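Thioredoxin family protein (Streptococcus pneumoniae, PDB 2YP6) probably acts as a surface-exposed thioredoxin-fold oxidoreductase lipoprotein that takes part in resistance to extracellular oxidative stress. Local coordinates at residues A[74-79]-A[141-146]; A[154-159]-A[165-170]. One frame throughout, in Å; residues are numbered along the deposited sequence.

Both contacts are built on the central sheet of the thioredoxin fold, and their centres lie about 12 Å apart. Strand 71-76, which carries one side of contact 1, is the sheet neighbour of strand 154-158 in contact 2; Leu-74 O lies 2.8 Å from Tyr-156 N and Phe-76 N 2.9 Å from Thr-154 O, both probable hydrogen bonds. Side chains continue the join, with Phe-76 CE1 3.9 Å from Tyr-156 CD1. Contact 1 reaches the pocket: Phe-144 lines the site of the bound 3-cyclohexyl-1-propylphosphocholine together with Trp-80, which directly precedes Cys-81 of the Cys-81 to Cys-84 disulfide. Contact 2 sits further back, with the Thr-154 side chain about 10 Å from that ligand.

Contact 1. Residues A[74-79]-A[141-146]; sequences LKFWAS and ATTFQA
Segment 74-79, on strand 71-76, and the short helix 142-146 come closest at Phe-76 and Phe-144, whose CA atoms are 7.4 Å apart, so side chains bridge the gap. The two rings form a T-shaped pair: the edge of Phe-76 meets the face of Phe-144, with the planes at 78° and the centroids 5.1 Å apart. Phe-76 CD2 stands over the centre of the Phe-144 ring, 3.8 Å from CE1, while Phe-76 CB rests against the far part of the same ring near CE2. With CG of Phe-144 anti to its carbonyl carbon (chi1 -87°), the ring leaves the helix and reaches across to the strand. There its tip, CZ, meets Trp-77 O at 3.7 Å, the oxygen lying at the ring edge and near its plane.

In this thioredoxin fold the strand leads directly toward the CxxC disulfide of Cys-81 and Cys-84, and Phe-144 also touches the bound 3-cyclohexyl-1-propylphosphocholine. The same ring therefore belongs both to the aromatic pair and to the ligand pocket.

One helix residue earlier, Thr-143 points its methyl CG2 at the rim of Phe-76, 3.8 Å from CE2 and almost as near to CZ, close to the ring plane. The methyl can face the strand because it is anti to the backbone N, whereas OG1 turns away to bond Asp-138. That aspartate also takes the backbone N of Phe-144, tying down the first turn of the helix. The CB of Trp-77 points away from the helix, and NE1 of its indole hydrogen-bonds Thr-106 OG1.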
loop_
_atom_site.group_PDB
_atom_site.type_symbol
_atom_site.label_atom_id
_atom_site.label_comp_id
_atom_site.label_asym_id
_atom_site.label_seq_id
_atom_site.Cartn_x
_atom_site.Cartn_y
_atom_site.Cartn_z
ATOM N N LEU A 74 -0.493 -3.620 2.321
ATOM C CA LEU A 74 -0.812 -2.977 1.037
ATOM C C LEU A 74 -1.761 -1.833 1.288
ATOM O O LEU A 74 -2.885 -2.075 1.703
ATOM C CB LEU A 74 -1.438 -3.986 0.075
ATOM C CG LEU A 74 -1.766 -3.484 -1.323
ATOM C CD1 LEU A 74 -0.527 -3.108 -2.103
ATOM C CD2 LEU A 74 -2.557 -4.562 -2.082
ATOM N N LYS A 75 -1.295 -0.606 1.066
ATOM C CA LYS A 75 -2.083 0.588 1.367
ATOM C C LYS A 75 -2.458 1.330 0.108
ATOM O O LYS A 75 -1.593 1.698 -0.690
ATOM C CB LYS A 75 -1.304 1.532 2.271
ATOM C CG LYS A 75 -2.039 2.763 2.678
ATOM C CD LYS A 75 -1.086 3.755 3.376
ATOM C CE LYS A 75 -1.821 4.884 4.023
ATOM N NZ LYS A 75 -2.441 4.499 5.328
ATOM N N PHE A 76 -3.753 1.560 -0.049
ATOM C CA PHE A 76 -4.277 2.358 -1.142
ATOM C C PHE A 76 -4.539 3.754 -0.618
ATOM O O PHE A 76 -5.181 3.907 0.419
ATOM C CB PHE A 76 -5.578 1.735 -1.691
ATOM C CG PHE A 76 -5.363 0.426 -2.407
ATOM C CD1 PHE A 76 -5.267 -0.771 -1.691
ATOM C CD2 PHE A 76 -5.216 0.385 -3.777
ATOM C CE1 PHE A 76 -5.057 -1.941 -2.319
ATOM C CE2 PHE A 76 -5.005 -0.794 -4.419
ATOM C CZ PHE A 76 -4.917 -1.974 -3.697
ATOM N N TRP A 77 -4.055 4.759 -1.327
ATOM C CA TRP A 77 -4.155 6.127 -0.853
ATOM C C TRP A 77 -4.126 7.158 -1.979
ATOM O O TRP A 77 -4.044 6.814 -3.143
ATOM C CB TRP A 77 -3.059 6.412 0.167
ATOM C CG TRP A 77 -1.629 6.438 -0.353
ATOM C CD1 TRP A 77 -0.900 5.393 -0.815
ATOM C CD2 TRP A 77 -0.768 7.591 -0.422
ATOM N NE1 TRP A 77 0.368 5.816 -1.185
ATOM C CE2 TRP A 77 0.471 7.160 -0.938
ATOM C CE3 TRP A 77 -0.930 8.936 -0.086
ATOM C CZ2 TRP A 77 1.540 8.037 -1.139
ATOM C CZ3 TRP A 77 0.138 9.799 -0.275
ATOM C CH2 TRP A 77 1.355 9.347 -0.792
ATOM N N ALA A 78 -4.227 8.426 -1.603
ATOM C CA ALA A 78 -4.163 9.529 -2.566
ATOM C C ALA A 78 -3.599 10.761 -1.881
ATOM O O ALA A 78 -3.843 10.981 -0.685
ATOM C CB ALA A 78 -5.538 9.822 -3.123
ATOM N N SER A 79 -2.867 11.568 -2.645
ATOM C CA SER A 79 -2.216 12.758 -2.127
ATOM C C SER A 79 -3.234 13.795 -1.684
ATOM O O SER A 79 -2.913 14.601 -0.825
ATOM C CB SER A 79 -1.278 13.376 -3.181
ATOM O OG SER A 79 -2.027 13.971 -4.224
ATOM N N ALA A 141 -6.152 2.333 -12.999
ATOM C CA ALA A 141 -7.092 2.183 -11.894
ATOM C C ALA A 141 -7.580 0.762 -11.681
ATOM O O ALA A 141 -8.525 0.539 -10.905
ATOM C CB ALA A 141 -8.269 3.128 -12.055
ATOM N N THR A 142 -6.931 -0.209 -12.315
ATOM C CA THR A 142 -7.432 -1.578 -12.268
ATOM C C THR A 142 -7.095 -2.316 -10.977
ATOM O O THR A 142 -7.767 -3.275 -10.616
ATOM C CB THR A 142 -6.946 -2.398 -13.467
ATOM O OG1 THR A 142 -5.533 -2.282 -13.591
ATOM C CG2 THR A 142 -7.607 -1.901 -14.715
ATOM N N THR A 143 -6.055 -1.875 -10.287
ATOM C CA THR A 143 -5.741 -2.436 -8.989
ATOM C C THR A 143 -6.700 -1.885 -7.932
ATOM O O THR A 143 -7.221 -2.635 -7.123
ATOM C CB THR A 143 -4.297 -2.140 -8.566
ATOM O OG1 THR A 143 -3.413 -2.394 -9.649
ATOM C CG2 THR A 143 -3.890 -3.004 -7.366
ATOM N N PHE A 144 -6.955 -0.581 -7.947
ATOM C CA PHE A 144 -8.013 -0.024 -7.106
ATOM C C PHE A 144 -9.347 -0.736 -7.363
ATOM O O PHE A 144 -10.103 -0.984 -6.441
ATOM C CB PHE A 144 -8.215 1.471 -7.370
ATOM C CG PHE A 144 -7.317 2.377 -6.542
ATOM C CD1 PHE A 144 -5.988 2.559 -6.883
ATOM C CD2 PHE A 144 -7.825 3.073 -5.450
ATOM C CE1 PHE A 144 -5.160 3.411 -6.138
ATOM C CE2 PHE A 144 -7.010 3.939 -4.707
ATOM C CZ PHE A 144 -5.676 4.108 -5.052
ATOM N N GLN A 145 -9.655 -0.994 -8.631
ATOM C CA GLN A 145 -10.886 -1.688 -8.965
ATOM C C GLN A 145 -10.851 -3.124 -8.449
ATOM O O GLN A 145 -11.826 -3.603 -7.861
ATOM C CB GLN A 145 -11.107 -1.686 -10.478
ATOM C CG GLN A 145 -12.426 -2.274 -10.905
ATOM C CD GLN A 145 -12.668 -2.126 -12.404
ATOM O OE1 GLN A 145 -11.851 -1.548 -13.128
ATOM N NE2 GLN A 145 -13.793 -2.648 -12.873
ATOM N N ALA A 146 -9.741 -3.813 -8.685
ATOM C CA ALA A 146 -9.631 -5.204 -8.280
ATOM C C ALA A 146 -9.815 -5.366 -6.773
ATOM O O ALA A 146 -10.392 -6.359 -6.320
ATOM C CB ALA A 146 -8.294 -5.779 -8.697
#

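Contact 2. Residues A[154-159]-A[165-170]; sequences TEYLID and GKIQFG
Tyr-156 and Ile-167 lie side by side on one face of an antiparallel hairpin, where their side chains pack closely against each other. The isoleucine CG1 comes within 3.7 Å of Tyr-156 CE2, and its CG2 methyl sits over one face of the ring, 4.2 Å from the centroid and displaced toward the rim, a CH-pi contact. CG1 of Ile-167 is anti to the carbonyl carbon (chi1 -52°), which brings both branches alongside the tyrosine. Thr-154 CG2 extends the patch, 4.1 Å from Ile-167 CG2, while its hydroxyl bonds Ser-151 O.

The axes of the strand segments 154-158 and 165-169 run antiparallel, their N-to-C directions 172° apart. Glu-155 pairs with Gln-168, and Leu-157 with Lys-166, through two-way N-H to O bonds, that from Leu-157 N to Lys-166 O being 2.8 Å long. At the turn end stands a classic beta bulge: Gly-165 and Lys-166 both face Leu-157, whose O accepts from Gly-165 N at 2.8 Å and from Lys-166 N at 3.0 Å. This hairpin closes the sheet of the thioredoxin fold on one side, strand 164-169 being outermost.

On the face opposite Tyr-156, Leu-157 and Glu-155 are buried, the leucine under helix 174-182. Glu-155 OE2 forms a salt bridge with Lys-75, while OE1 lies just 2.5 Å from Gly-170 O, a spacing that hints at a proton between them. Toward solvent the fit slackens. The side chain of Lys-166 touches that of Leu-157 through CB, 4.1 Å from Leu-157 CB, before leading away to a salt bridge with Glu-183. Gln-168 carries its amide away too, though its CB and CG brush Glu-155 OE1. Phe-169, the exposed residue of the contact, forms a cation-pi pair with Arg-150.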
loop_
_atom_site.group_PDB
_atom_site.type_symbol
_atom_site.label_atom_id
_atom_site.label_comp_id
_atom_site.label_asym_id
_atom_site.label_seq_id
_atom_site.Cartn_x
_atom_site.Cartn_y
_atom_site.Cartn_z
ATOM N N THR A 154 -7.161 2.702 2.626
ATOM C CA THR A 154 -7.556 1.336 2.978
ATOM C C THR A 154 -6.285 0.479 2.951
ATOM O O THR A 154 -5.455 0.626 2.040
ATOM C CB THR A 154 -8.568 0.741 1.998
ATOM O OG1 THR A 154 -9.804 1.454 2.076
ATOM C CG2 THR A 154 -8.849 -0.715 2.318
ATOM N N GLU A 155 -6.114 -0.362 3.976
ATOM C CA GLU A 155 -4.998 -1.282 4.017
ATOM C C GLU A 155 -5.509 -2.718 3.962
ATOM O O GLU A 155 -6.482 -3.067 4.634
ATOM C CB GLU A 155 -4.206 -1.118 5.310
ATOM C CG GLU A 155 -3.566 0.259 5.533
ATOM C CD GLU A 155 -4.564 1.280 5.993
ATOM O OE1 GLU A 155 -5.397 0.955 6.884
ATOM O OE2 GLU A 155 -4.537 2.403 5.451
ATOM N N TYR A 156 -4.847 -3.515 3.129
ATOM C CA TYR A 156 -5.002 -4.968 3.103
ATOM C C TYR A 156 -3.739 -5.555 3.677
ATOM O O TYR A 156 -2.642 -5.223 3.250
ATOM C CB TYR A 156 -5.188 -5.464 1.667
ATOM C CG TYR A 156 -6.535 -5.105 1.112
ATOM C CD1 TYR A 156 -6.783 -3.844 0.598
ATOM C CD2 TYR A 156 -7.572 -6.027 1.122
ATOM C CE1 TYR A 156 -8.022 -3.513 0.108
ATOM C CE2 TYR A 156 -8.812 -5.697 0.635
ATOM C CZ TYR A 156 -9.035 -4.427 0.140
ATOM O OH TYR A 156 -10.276 -4.094 -0.365
ATOM N N LEU A 157 -3.900 -6.394 4.704
ATOM C CA LEU A 157 -2.777 -7.104 5.287
ATOM C C LEU A 157 -2.858 -8.540 4.782
ATOM O O LEU A 157 -3.788 -9.289 5.116
ATOM C CB LEU A 157 -2.858 -7.019 6.812
ATOM C CG LEU A 157 -3.011 -5.634 7.435
ATOM C CD1 LEU A 157 -2.805 -5.694 8.953
ATOM C CD2 LEU A 157 -2.064 -4.640 6.800
ATOM N N ILE A 158 -1.914 -8.883 3.916
ATOM C CA ILE A 158 -1.931 -10.103 3.145
ATOM C C ILE A 158 -0.936 -11.076 3.787
ATOM O O ILE A 158 0.154 -10.693 4.194
ATOM C CB ILE A 158 -1.521 -9.798 1.667
ATOM C CG1 ILE A 158 -2.495 -8.789 1.045
ATOM C CG2 ILE A 158 -1.439 -11.060 0.821
ATOM C CD1 ILE A 158 -2.035 -8.274 -0.290
ATOM N N ASP A 159 -1.343 -12.335 3.922
ATOM C CA ASP A 159 -0.534 -13.283 4.653
ATOM C C ASP A 159 0.557 -13.905 3.757
ATOM O O ASP A 159 0.638 -13.601 2.569
ATOM C CB ASP A 159 -1.436 -14.328 5.344
ATOM C CG ASP A 159 -2.048 -15.355 4.389
ATOM O OD1 ASP A 159 -1.584 -15.532 3.245
ATOM O OD2 ASP A 159 -2.980 -16.064 4.829
ATOM N N GLY A 165 -5.547 -11.404 4.897
ATOM C CA GLY A 165 -5.684 -11.723 6.318
ATOM C C GLY A 165 -6.529 -10.721 7.072
ATOM O O GLY A 165 -7.413 -11.108 7.837
ATOM N N LYS A 166 -6.273 -9.430 6.857
ATOM C CA LYS A 166 -7.087 -8.375 7.455
ATOM C C LYS A 166 -7.307 -7.258 6.463
ATOM O O LYS A 166 -6.521 -7.097 5.547
ATOM C CB LYS A 166 -6.418 -7.766 8.691
ATOM C CG LYS A 166 -6.220 -8.741 9.829
ATOM C CD LYS A 166 -6.623 -8.132 11.167
ATOM C CE LYS A 166 -6.320 -9.071 12.328
ATOM N NZ LYS A 166 -6.815 -8.514 13.596
ATOM N N ILE A 167 -8.380 -6.508 6.672
ATOM C CA ILE A 167 -8.662 -5.294 5.933
ATOM C C ILE A 167 -8.985 -4.207 6.950
ATOM O O ILE A 167 -9.751 -4.424 7.893
ATOM C CB ILE A 167 -9.890 -5.453 5.001
ATOM C CG1 ILE A 167 -9.744 -6.690 4.105
ATOM C CG2 ILE A 167 -10.068 -4.178 4.147
ATOM C CD1 ILE A 167 -10.988 -7.043 3.376
ATOM N N GLN A 168 -8.448 -3.021 6.724
ATOM C CA GLN A 168 -8.720 -1.885 7.581
ATOM C C GLN A 168 -9.149 -0.687 6.729
ATOM O O GLN A 168 -8.478 -0.340 5.766
ATOM C CB GLN A 168 -7.464 -1.543 8.381
ATOM C CG GLN A 168 -7.716 -0.422 9.411
ATOM C CD GLN A 168 -8.237 -0.943 10.749
ATOM O OE1 GLN A 168 -8.279 -2.159 11.010
ATOM N NE2 GLN A 168 -8.582 -0.017 11.628
ATOM N N PHE A 169 -10.284 -0.103 7.077
ATOM C CA PHE A 169 -10.798 1.110 6.440
ATOM C C PHE A 169 -10.304 2.268 7.291
ATOM O O PHE A 169 -10.532 2.323 8.499
ATOM C CB PHE A 169 -12.329 1.049 6.342
ATOM C CG PHE A 169 -12.817 -0.185 5.629
ATOM C CD1 PHE A 169 -12.660 -0.313 4.246
ATOM C CD2 PHE A 169 -13.396 -1.234 6.326
ATOM C CE1 PHE A 169 -13.090 -1.459 3.578
ATOM C CE2 PHE A 169 -13.806 -2.380 5.665
ATOM C CZ PHE A 169 -13.638 -2.498 4.293
ATOM N N GLY A 170 -9.571 3.173 6.677
ATOM C CA GLY A 170 -8.898 4.210 7.431
ATOM C C GLY A 170 -7.534 3.712 7.874
ATOM O O GLY A 170 -7.154 2.566 7.596
#